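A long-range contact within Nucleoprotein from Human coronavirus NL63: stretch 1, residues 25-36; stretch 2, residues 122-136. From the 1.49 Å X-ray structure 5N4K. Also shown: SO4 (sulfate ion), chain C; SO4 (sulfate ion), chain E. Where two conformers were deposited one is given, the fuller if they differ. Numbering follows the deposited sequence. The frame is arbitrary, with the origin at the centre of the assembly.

Stretch 1, residues 25-36: KFPPPSFYMPLL
Stretch 2, residues 122-136: SLGNRKRNQKPLEPK

Two largely irregular segments, the first proline-rich, at least 92 residues apart in sequence where they touch, bury 898 Å² between them; Phe31, Pro29 and Arg126 cover the most surface, about a third of the total. The register sets Pro28 beside Asn125, Phe31 beside Arg126, Tyr32 beside Leu133 (CA to CA 4.5 Å) and Met33 beside Glu134.

The backbones run parallel and meet in a single beta bridge. Leu133 N donates to Phe31 O (2.9 Å, nearly linear), and Met33 N donates to Leu133 O (2.8 Å). Tyr32 between them is extended (phi/psi -121/152), as is Leu133 (-92/150), while Phe31 itself kinks at -65/-20. A water also donates to Phe31 O and Lys131 O.

Phe31 covers the most surface. Its CA-to-CB bond points away, yet chi1 -73° (m) and chi2 -77° bring the ring end back against the other backbone. Phe31 CE2 lies 3.3 Å from Gly124 O at the ring edge, and Arg126 CB sits over a face, 4.2 Å from the ring centroid, a CH-pi contact. Gly124 has positive phi (61/-152), which favours glycine.

Arg126 points toward the partner with chi t, t, p and chi4 -153°. Its NH2 donates to Ser30 O (2.9 Å) and, with NH1, to the chain E sulfate. Arg126 NE donates to Lys127 O (3.0 Å) and NH1 to Arg128 O (3.1 Å), so the long side chain is fixed by the type I turn Lys127–Gln130. Pro29, its ring puckered C-gamma endo, sets CB over a face of the Arg126 guanidinium, 3.5 Å from Arg126 CZ; lacking an amide proton, it packs without leaving a donor unpaired.

Beyond the bridge, contacts are apolar: Met33 SD reaches Pro132 CG (3.5 Å), and Pro135 receives Tyr32 and Leu35, with Leu35 CD2 4.1 Å from Pro135 CG. At the other end, the Arg128 guanidinium presents a face to the edge of Phe26, Arg128 NH2 to Phe26 CD2 3.5 Å.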

ATOM      1  N   LYS A  25      -3.246 -13.425   1.537  1.00 24.65           N
ATOM      2  CA  LYS A  25      -4.000 -12.520   2.352  1.00 25.19           C
ATOM      3  C   LYS A  25      -3.398 -11.154   2.580  1.00 24.14           C
ATOM      4  O   LYS A  25      -4.125 -10.259   2.917  1.00 21.07           O
ATOM      5  CB  LYS A  25      -4.355 -13.158   3.636  1.00 30.44           C
ATOM      6  CG  LYS A  25      -3.203 -13.552   4.499  1.00 28.35           C
ATOM      7  CD  LYS A  25      -3.763 -14.354   5.693  0.50 30.69           C
ATOM      8  CE  LYS A  25      -3.129 -13.853   6.970  0.50 32.06           C
ATOM      9  NZ  LYS A  25      -3.900 -14.217   8.195  0.50 34.21           N
ATOM     10  N   PHE A  26      -2.072 -10.968   2.400  1.00 18.70           N
ATOM     11  CA  PHE A  26      -1.404  -9.738   2.706  1.00 18.87           C
ATOM     12  C   PHE A  26      -0.692  -9.290   1.440  1.00 16.61           C
ATOM     13  O   PHE A  26      -0.409 -10.099   0.557  1.00 16.66           O
ATOM     14  CB  PHE A  26      -0.327  -9.905   3.767  1.00 19.84           C
ATOM     15  CG  PHE A  26      -0.824 -10.228   5.130  1.00 26.53           C
ATOM     16  CD1 PHE A  26      -1.870  -9.552   5.675  1.00 31.67           C
ATOM     17  CD2 PHE A  26      -0.113 -11.117   5.916  1.00 27.26           C
ATOM     18  CE1 PHE A  26      -2.306  -9.842   6.946  1.00 36.76           C
ATOM     19  CE2 PHE A  26      -0.526 -11.395   7.202  1.00 32.08           C
ATOM     20  CZ  PHE A  26      -1.613 -10.749   7.711  1.00 31.72           C
ATOM     21  N   PRO A  27      -0.428  -7.993   1.362  1.00 15.64           N
ATOM     22  CA  PRO A  27       0.351  -7.554   0.213  1.00 15.64           C
ATOM     23  C   PRO A  27       1.754  -8.124   0.253  1.00 14.01           C
ATOM     24  O   PRO A  27       2.245  -8.529   1.325  1.00 15.88           O
ATOM     25  CB  PRO A  27       0.375  -6.042   0.378  1.00 17.72           C
ATOM     26  CG  PRO A  27       0.114  -5.784   1.746  1.00 20.78           C
ATOM     27  CD  PRO A  27      -0.792  -6.873   2.244  1.00 17.20           C
ATOM     28  N   PRO A  28       2.392  -8.174  -0.920  1.00 14.30           N
ATOM     29  CA  PRO A  28       3.665  -8.872  -0.953  1.00 15.85           C
ATOM     30  C   PRO A  28       4.770  -8.167  -0.187  1.00 15.48           C
ATOM     31  O   PRO A  28       4.872  -6.937  -0.192  1.00 15.10           O
ATOM     32  CB  PRO A  28       4.042  -8.878  -2.433  1.00 17.26           C
ATOM     33  CG  PRO A  28       2.890  -8.356  -3.121  1.00 20.00           C
ATOM     34  CD  PRO A  28       1.944  -7.703  -2.245  1.00 17.71           C
ATOM     35  N   PRO A  29       5.667  -8.987   0.432  1.00 15.51           N
ATOM     36  CA  PRO A  29       6.811  -8.399   1.094  1.00 15.76           C
ATOM     37  C   PRO A  29       7.929  -8.054   0.120  1.00 13.05           C
ATOM     38  O   PRO A  29       8.067  -8.638  -0.923  1.00 14.63           O
ATOM     39  CB  PRO A  29       7.319  -9.540   2.040  1.00 16.77           C
ATOM     40  CG  PRO A  29       6.608 -10.720   1.705  1.00 18.55           C
ATOM     41  CD  PRO A  29       5.677 -10.491   0.550  1.00 16.85           C
ATOM     42  N   SER A  30       8.745  -7.101   0.529  1.00 13.38           N
ATOM     43  CA  SER A  30       9.936  -6.675  -0.222  1.00 12.02           C
ATOM     44  C   SER A  30      11.065  -7.639   0.030  1.00 14.17           C
ATOM     45  O   SER A  30      11.212  -8.180   1.104  1.00 14.48           O
ATOM     46  CB  SER A  30      10.325  -5.287   0.246  1.00 12.06           C
ATOM     47  OG  SER A  30      11.545  -4.791  -0.286  1.00 11.79           O
ATOM     48  N   PHE A  31      11.900  -7.800  -0.971  1.00 12.89           N
ATOM     49  CA  PHE A  31      13.151  -8.544  -0.792  1.00 11.69           C
ATOM     50  C   PHE A  31      14.082  -7.853   0.169  1.00 14.65           C
ATOM     51  O   PHE A  31      15.066  -8.519   0.653  1.00 16.02           O
ATOM     52  CB  PHE A  31      13.876  -8.741  -2.103  1.00 12.65           C
ATOM     53  CG  PHE A  31      13.250  -9.733  -3.023  1.00 12.89           C
ATOM     54  CD1 PHE A  31      13.410 -11.070  -2.785  1.00 14.03           C
ATOM     55  CD2 PHE A  31      12.532  -9.394  -4.152  1.00 14.15           C
ATOM     56  CE1 PHE A  31      12.827 -12.032  -3.561  1.00 15.52           C
ATOM     57  CE2 PHE A  31      11.940 -10.361  -4.969  1.00 14.59           C
ATOM     58  CZ  PHE A  31      12.080 -11.725  -4.664  1.00 15.71           C
ATOM     59  N   TYR A  32      13.922  -6.564   0.432  1.00 12.38           N
ATOM     60  CA  TYR A  32      14.879  -5.774   1.155  1.00 11.73           C
ATOM     61  C   TYR A  32      14.300  -5.145   2.411  1.00 12.63           C
ATOM     62  O   TYR A  32      13.119  -4.861   2.468  1.00 12.63           O
ATOM     63  CB  TYR A  32      15.470  -4.645   0.271  1.00 12.20           C
ATOM     64  CG  TYR A  32      16.108  -5.184  -0.947  1.00 13.83           C
ATOM     65  CD1 TYR A  32      17.403  -5.751  -0.906  1.00 13.97           C
ATOM     66  CD2 TYR A  32      15.437  -5.226  -2.201  1.00 12.37           C
ATOM     67  CE1 TYR A  32      17.978  -6.371  -2.004  1.00 14.14           C
ATOM     68  CE2 TYR A  32      15.972  -5.840  -3.300  1.00 12.27           C
ATOM     69  CZ  TYR A  32      17.227  -6.411  -3.200  1.00 12.95           C
ATOM     70  OH  TYR A  32      17.875  -6.944  -4.250  1.00 15.25           O
ATOM     71  N   MET A  33      15.151  -4.903   3.412  1.00 12.96           N
ATOM     72  CA  MET A  33      14.805  -4.020   4.481  0.70 13.78           C
ATOM     73  C   MET A  33      14.401  -2.653   3.963  1.00 12.81           C
ATOM     74  O   MET A  33      14.920  -2.207   2.930  1.00 13.01           O
ATOM     75  CB  MET A  33      16.002  -3.881   5.479  0.70 14.99           C
ATOM     76  CG  MET A  33      16.205  -5.165   6.332  0.70 16.99           C
ATOM     77  SD  MET A  33      14.846  -5.604   7.393  0.70 22.35           S
ATOM     78  CE  MET A  33      14.968  -4.333   8.672  0.70 23.06           C
ATOM     79  N   PRO A  34      13.539  -1.944   4.679  1.00 12.67           N
ATOM     80  CA  PRO A  34      13.185  -0.567   4.285  1.00 12.96           C
ATOM     81  C   PRO A  34      14.290   0.416   4.560  1.00 15.14           C
ATOM     82  O   PRO A  34      15.241   0.158   5.336  1.00 15.48           O
ATOM     83  CB  PRO A  34      11.965  -0.260   5.119  1.00 13.91           C
ATOM     84  CG  PRO A  34      12.128  -1.112   6.352  1.00 14.42           C
ATOM     85  CD  PRO A  34      12.844  -2.324   5.907  1.00 13.69           C
ATOM     86  N   LEU A  35      14.145   1.613   3.979  1.00 12.28           N
ATOM     87  CA  LEU A  35      14.886   2.779   4.384  1.00 13.33           C
ATOM     88  C   LEU A  35      13.932   3.640   5.210  1.00 13.67           C
ATOM     89  O   LEU A  35      12.682   3.629   5.048  1.00 13.22           O
ATOM     90  CB  LEU A  35      15.395   3.600   3.216  1.00 14.06           C
ATOM     91  CG  LEU A  35      16.170   2.785   2.215  1.00 15.72           C
ATOM     92  CD1 LEU A  35      16.547   3.717   1.019  1.00 16.31           C
ATOM     93  CD2 LEU A  35      17.352   2.130   2.831  1.00 16.25           C
ATOM     94  N   LEU A  36      14.543   4.494   6.061  1.00 14.32           N
ATOM     95  CA  LEU A  36      13.842   5.479   6.816  1.00 14.69           C
ATOM     96  C   LEU A  36      14.107   6.868   6.175  1.00 13.10           C
ATOM     97  O   LEU A  36      15.244   7.168   5.844  1.00 14.36           O
ATOM     98  CB  LEU A  36      14.429   5.388   8.269  1.00 18.25           C
ATOM     99  CG  LEU A  36      13.577   6.052   9.266  1.00 23.45           C
ATOM    100  CD1 LEU A  36      12.267   5.279   9.532  1.00 23.59           C
ATOM    101  CD2 LEU A  36      14.432   6.157  10.551  1.00 25.66           C
ATOM    102  N   SER A 122      11.156 -10.305 -13.933  1.00 13.37           N
ATOM    103  CA  SER A 122      10.851 -11.745 -13.720  1.00 15.62           C
ATOM    104  C   SER A 122      10.979 -12.159 -12.272  1.00 17.92           C
ATOM    105  O   SER A 122      10.903 -13.342 -11.949  1.00 18.45           O
ATOM    106  CB  SER A 122      11.809 -12.593 -14.598  1.00 17.54           C
ATOM    107  OG  SER A 122      13.122 -12.526 -14.106  1.00 18.73           O
ATOM    108  N   LEU A 123      11.223 -11.203 -11.371  1.00 14.51           N
ATOM    109  CA  LEU A 123      11.739 -11.454 -10.035  1.00 16.27           C
ATOM    110  C   LEU A 123      10.724 -11.800  -9.000  1.00 15.45           C
ATOM    111  O   LEU A 123      11.142 -12.313  -7.945  1.00 16.60           O
ATOM    112  CB  LEU A 123      12.626 -10.287  -9.590  1.00 16.61           C
ATOM    113  CG  LEU A 123      13.832 -10.108 -10.521  1.00 17.01           C
ATOM    114  CD1 LEU A 123      14.624  -8.910 -10.156  1.00 18.43           C
ATOM    115  CD2 LEU A 123      14.781 -11.299 -10.397  1.00 18.69           C
ATOM    116  N   GLY A 124       9.448 -11.532  -9.229  1.00 14.28           N
ATOM    117  CA  GLY A 124       8.455 -11.813  -8.239  1.00 16.63           C
ATOM    118  C   GLY A 124       8.668 -11.058  -6.962  1.00 15.55           C
ATOM    119  O   GLY A 124       9.249 -10.023  -6.869  1.00 17.03           O
ATOM    120  N   ASN A 125       8.169 -11.712  -5.886  1.00 16.78           N
ATOM    121  CA  ASN A 125       8.211 -11.207  -4.564  1.00 17.66           C
ATOM    122  C   ASN A 125       8.907 -12.143  -3.569  1.00 16.45           C
ATOM    123  O   ASN A 125       9.003 -13.368  -3.864  1.00 18.73           O
ATOM    124  CB  ASN A 125       6.760 -10.977  -4.026  1.00 18.76           C
ATOM    125  CG  ASN A 125       5.958 -10.099  -4.964  1.00 19.09           C
ATOM    126  OD1 ASN A 125       6.290  -8.928  -5.112  1.00 16.36           O
ATOM    127  ND2 ASN A 125       5.051 -10.668  -5.675  1.00 24.79           N
ATOM    128  N   ARG A 126       9.328 -11.549  -2.447  1.00 15.64           N
ATOM    129  CA  ARG A 126       9.980 -12.354  -1.414  1.00 17.02           C
ATOM    130  C   ARG A 126       8.952 -13.299  -0.800  1.00 17.59           C
ATOM    131  O   ARG A 126       7.825 -12.927  -0.557  1.00 17.98           O
ATOM    132  CB  ARG A 126      10.535 -11.442  -0.369  1.00 16.79           C
ATOM    133  CG  ARG A 126      11.542 -12.158   0.556  1.00 17.18           C
ATOM    134  CD  ARG A 126      11.739 -11.352   1.757  1.00 18.42           C
ATOM    135  NE  ARG A 126      10.666 -11.577   2.692  1.00 20.86           N
ATOM    136  CZ  ARG A 126      10.216 -10.749   3.605  1.00 18.43           C
ATOM    137  NH1 ARG A 126       9.389 -11.168   4.540  1.00 21.85           N
ATOM    138  NH2 ARG A 126      10.554  -9.483   3.626  1.00 18.19           N
ATOM    139  N   LYS A 127       9.437 -14.518  -0.484  1.00 18.40           N
ATOM    140  CA  LYS A 127       8.613 -15.388   0.360  1.00 22.95           C
ATOM    141  C   LYS A 127       8.559 -14.862   1.781  1.00 22.08           C
ATOM    142  O   LYS A 127       9.531 -14.334   2.340  1.00 21.70           O
ATOM    143  CB  LYS A 127       9.135 -16.818   0.360  1.00 27.14           C
ATOM    144  CG  LYS A 127       9.283 -17.380  -1.041  1.00 29.19           C
ATOM    145  N   ARG A 128       7.387 -14.969   2.402  1.00 24.36           N
ATOM    146  CA  ARG A 128       7.190 -14.364   3.667  1.00 23.09           C
ATOM    147  C   ARG A 128       8.171 -14.821   4.740  1.00 23.77           C
ATOM    148  O   ARG A 128       8.607 -14.030   5.555  1.00 26.54           O
ATOM    149  CB  ARG A 128       5.784 -14.707   4.181  1.00 29.71           C
ATOM    150  CG  ARG A 128       4.710 -13.975   3.400  1.00 34.33           C
ATOM    151  CD  ARG A 128       3.329 -14.302   3.977  1.00 40.05           C
ATOM    152  NE  ARG A 128       3.185 -13.828   5.351  1.00 40.34           N
ATOM    153  CZ  ARG A 128       3.141 -12.550   5.743  1.00 44.99           C
ATOM    154  NH1 ARG A 128       3.248 -11.552   4.849  1.00 41.81           N
ATOM    155  NH2 ARG A 128       2.976 -12.262   7.047  1.00 43.80           N
ATOM    156  N   ASN A 129       8.486 -16.119   4.710  1.00 24.69           N
ATOM    157  CA  ASN A 129       9.435 -16.671   5.690  1.00 27.34           C
ATOM    158  C   ASN A 129      10.895 -16.503   5.351  1.00 32.72           C
ATOM    159  O   ASN A 129      11.755 -16.987   6.092  1.00 34.89           O
ATOM    160  CB  ASN A 129       9.136 -18.153   5.942  1.00 30.80           C
ATOM    161  CG  ASN A 129       9.492 -19.052   4.765  1.00 36.06           C
ATOM    162  OD1 ASN A 129      10.164 -18.661   3.828  1.00 46.69           O
ATOM    163  ND2 ASN A 129       9.019 -20.309   4.820  1.00 49.95           N
ATOM    164  N   GLN A 130      11.224 -15.896   4.207  1.00 27.38           N
ATOM    165  CA  GLN A 130      12.645 -15.548   3.870  0.50 25.52           C
ATOM    166  C   GLN A 130      12.939 -14.204   4.534  1.00 26.32           C
ATOM    167  O   GLN A 130      12.136 -13.289   4.527  1.00 24.45           O
ATOM    168  CB  GLN A 130      13.106 -15.619   2.341  0.50 27.24           C
ATOM    169  CG  GLN A 130      12.153 -15.596   1.093  0.50 27.08           C
ATOM    170  CD  GLN A 130      12.791 -15.346  -0.347  0.50 26.74           C
ATOM    171  OE1 GLN A 130      12.092 -15.357  -1.380  0.50 16.57           O
ATOM    172  NE2 GLN A 130      14.117 -15.118  -0.405  0.50 27.18           N
ATOM    173  N   LYS A 131      14.105 -14.058   5.112  1.00 25.74           N
ATOM    174  CA  LYS A 131      14.401 -12.791   5.767  1.00 24.33           C
ATOM    175  C   LYS A 131      14.769 -11.707   4.676  1.00 21.38           C
ATOM    176  O   LYS A 131      15.433 -12.020   3.689  1.00 23.12           O
ATOM    177  CB  LYS A 131      15.615 -12.971   6.676  1.00 29.55           C
ATOM    178  CG  LYS A 131      15.768 -11.918   7.737  1.00 30.18           C
ATOM    179  N   PRO A 132      14.284 -10.489   4.888  1.00 20.97           N
ATOM    180  CA  PRO A 132      14.705  -9.391   4.014  1.00 21.07           C
ATOM    181  C   PRO A 132      16.210  -9.134   4.035  1.00 23.21           C
ATOM    182  O   PRO A 132      16.901  -9.391   5.035  1.00 27.92           O
ATOM    183  CB  PRO A 132      13.905  -8.199   4.548  1.00 22.73           C
ATOM    184  CG  PRO A 132      13.624  -8.510   5.930  1.00 27.26           C
ATOM    185  CD  PRO A 132      13.478  -9.990   5.999  1.00 22.63           C
ATOM    186  N   LEU A 133      16.753  -8.736   2.945  1.00 19.29           N
ATOM    187  CA  LEU A 133      18.175  -8.378   2.887  1.00 20.11           C
ATOM    188  C   LEU A 133      18.390  -6.925   3.144  1.00 18.25           C
ATOM    189  O   LEU A 133      17.632  -6.082   2.761  1.00 15.20           O
ATOM    190  CB  LEU A 133      18.662  -8.724   1.521  1.00 21.72           C
ATOM    191  CG  LEU A 133      18.477 -10.182   1.006  1.00 27.75           C
ATOM    192  CD1 LEU A 133      18.527 -10.175  -0.489  1.00 28.94           C
ATOM    193  CD2 LEU A 133      19.632 -11.016   1.490  1.00 30.09           C
ATOM    194  N   GLU A 134      19.536  -6.539   3.707  1.00 19.77           N
ATOM    195  CA  GLU A 134      19.907  -5.183   3.813  1.00 19.47           C
ATOM    196  C   GLU A 134      20.258  -4.711   2.389  1.00 17.07           C
ATOM    197  O   GLU A 134      21.071  -5.302   1.642  1.00 18.57           O
ATOM    198  CB  GLU A 134      21.223  -5.040   4.674  1.00 22.06           C
ATOM    199  CG  GLU A 134      21.731  -3.597   4.650  0.70 26.56           C
ATOM    200  CD  GLU A 134      22.730  -3.303   5.733  0.70 32.54           C
ATOM    201  OE1 GLU A 134      23.935  -3.317   5.398  0.70 34.66           O
ATOM    202  OE2 GLU A 134      22.279  -3.044   6.872  0.70 39.03           O
ATOM    203  N   PRO A 135      19.628  -3.598   1.924  1.00 14.86           N
ATOM    204  CA  PRO A 135      19.934  -3.119   0.563  1.00 15.00           C
ATOM    205  C   PRO A 135      21.252  -2.403   0.453  1.00 15.22           C
ATOM    206  O   PRO A 135      21.522  -1.540   1.288  1.00 17.35           O
ATOM    207  CB  PRO A 135      18.766  -2.204   0.311  1.00 15.87           C
ATOM    208  CG  PRO A 135      18.369  -1.638   1.582  1.00 15.21           C
ATOM    209  CD  PRO A 135      18.613  -2.780   2.578  1.00 14.43           C
ATOM    210  N   LYS A 136      22.030  -2.735  -0.542  1.00 15.05           N
ATOM    211  CA  LYS A 136      23.310  -2.040  -0.802  1.00 17.12           C
ATOM    212  C   LYS A 136      23.167  -1.333  -2.159  1.00 15.56           C
ATOM    213  O   LYS A 136      22.483  -1.868  -3.059  1.00 17.17           O
ATOM    214  CB  LYS A 136      24.428  -3.082  -0.907  1.00 19.09           C
ATOM    215  CG  LYS A 136      24.655  -3.820   0.407  1.00 22.76           C
ATOM    216  CD  LYS A 136      25.558  -3.045   1.302  1.00 26.62           C
ATOM    217  CE  LYS A 136      26.999  -3.366   0.826  1.00 36.43           C
ATOM    218  NZ  LYS A 136      28.081  -2.341   0.726  1.00 39.63           N
TER
HETATM  219  S   SO4 C 401       4.160 -16.816   0.953  0.70 46.34           S
HETATM  220  O1  SO4 C 401       5.400 -16.037   0.893  0.70 46.09           O
HETATM  221  O2  SO4 C 401       3.782 -17.262  -0.392  0.70 52.54           O
HETATM  222  O3  SO4 C 401       4.494 -17.988   1.793  0.70 54.13           O
HETATM  223  O4  SO4 C 401       3.000 -16.142   1.579  0.70 45.33           O
HETATM  224  S   SO4 E 403       8.337  -8.286   6.577  0.50 35.62           S
HETATM  225  O1  SO4 E 403       7.585  -7.062   6.928  0.50 36.60           O
HETATM  226  O2  SO4 E 403       9.612  -8.009   5.867  0.50 32.04           O
HETATM  227  O3  SO4 E 403       8.608  -8.969   7.866  0.50 35.83           O
HETATM  228  O4  SO4 E 403       7.444  -9.241   5.878  0.50 30.86           O
HETATM  229  O   HOH W   1      15.007 -11.337   0.643  1.00 25.54           O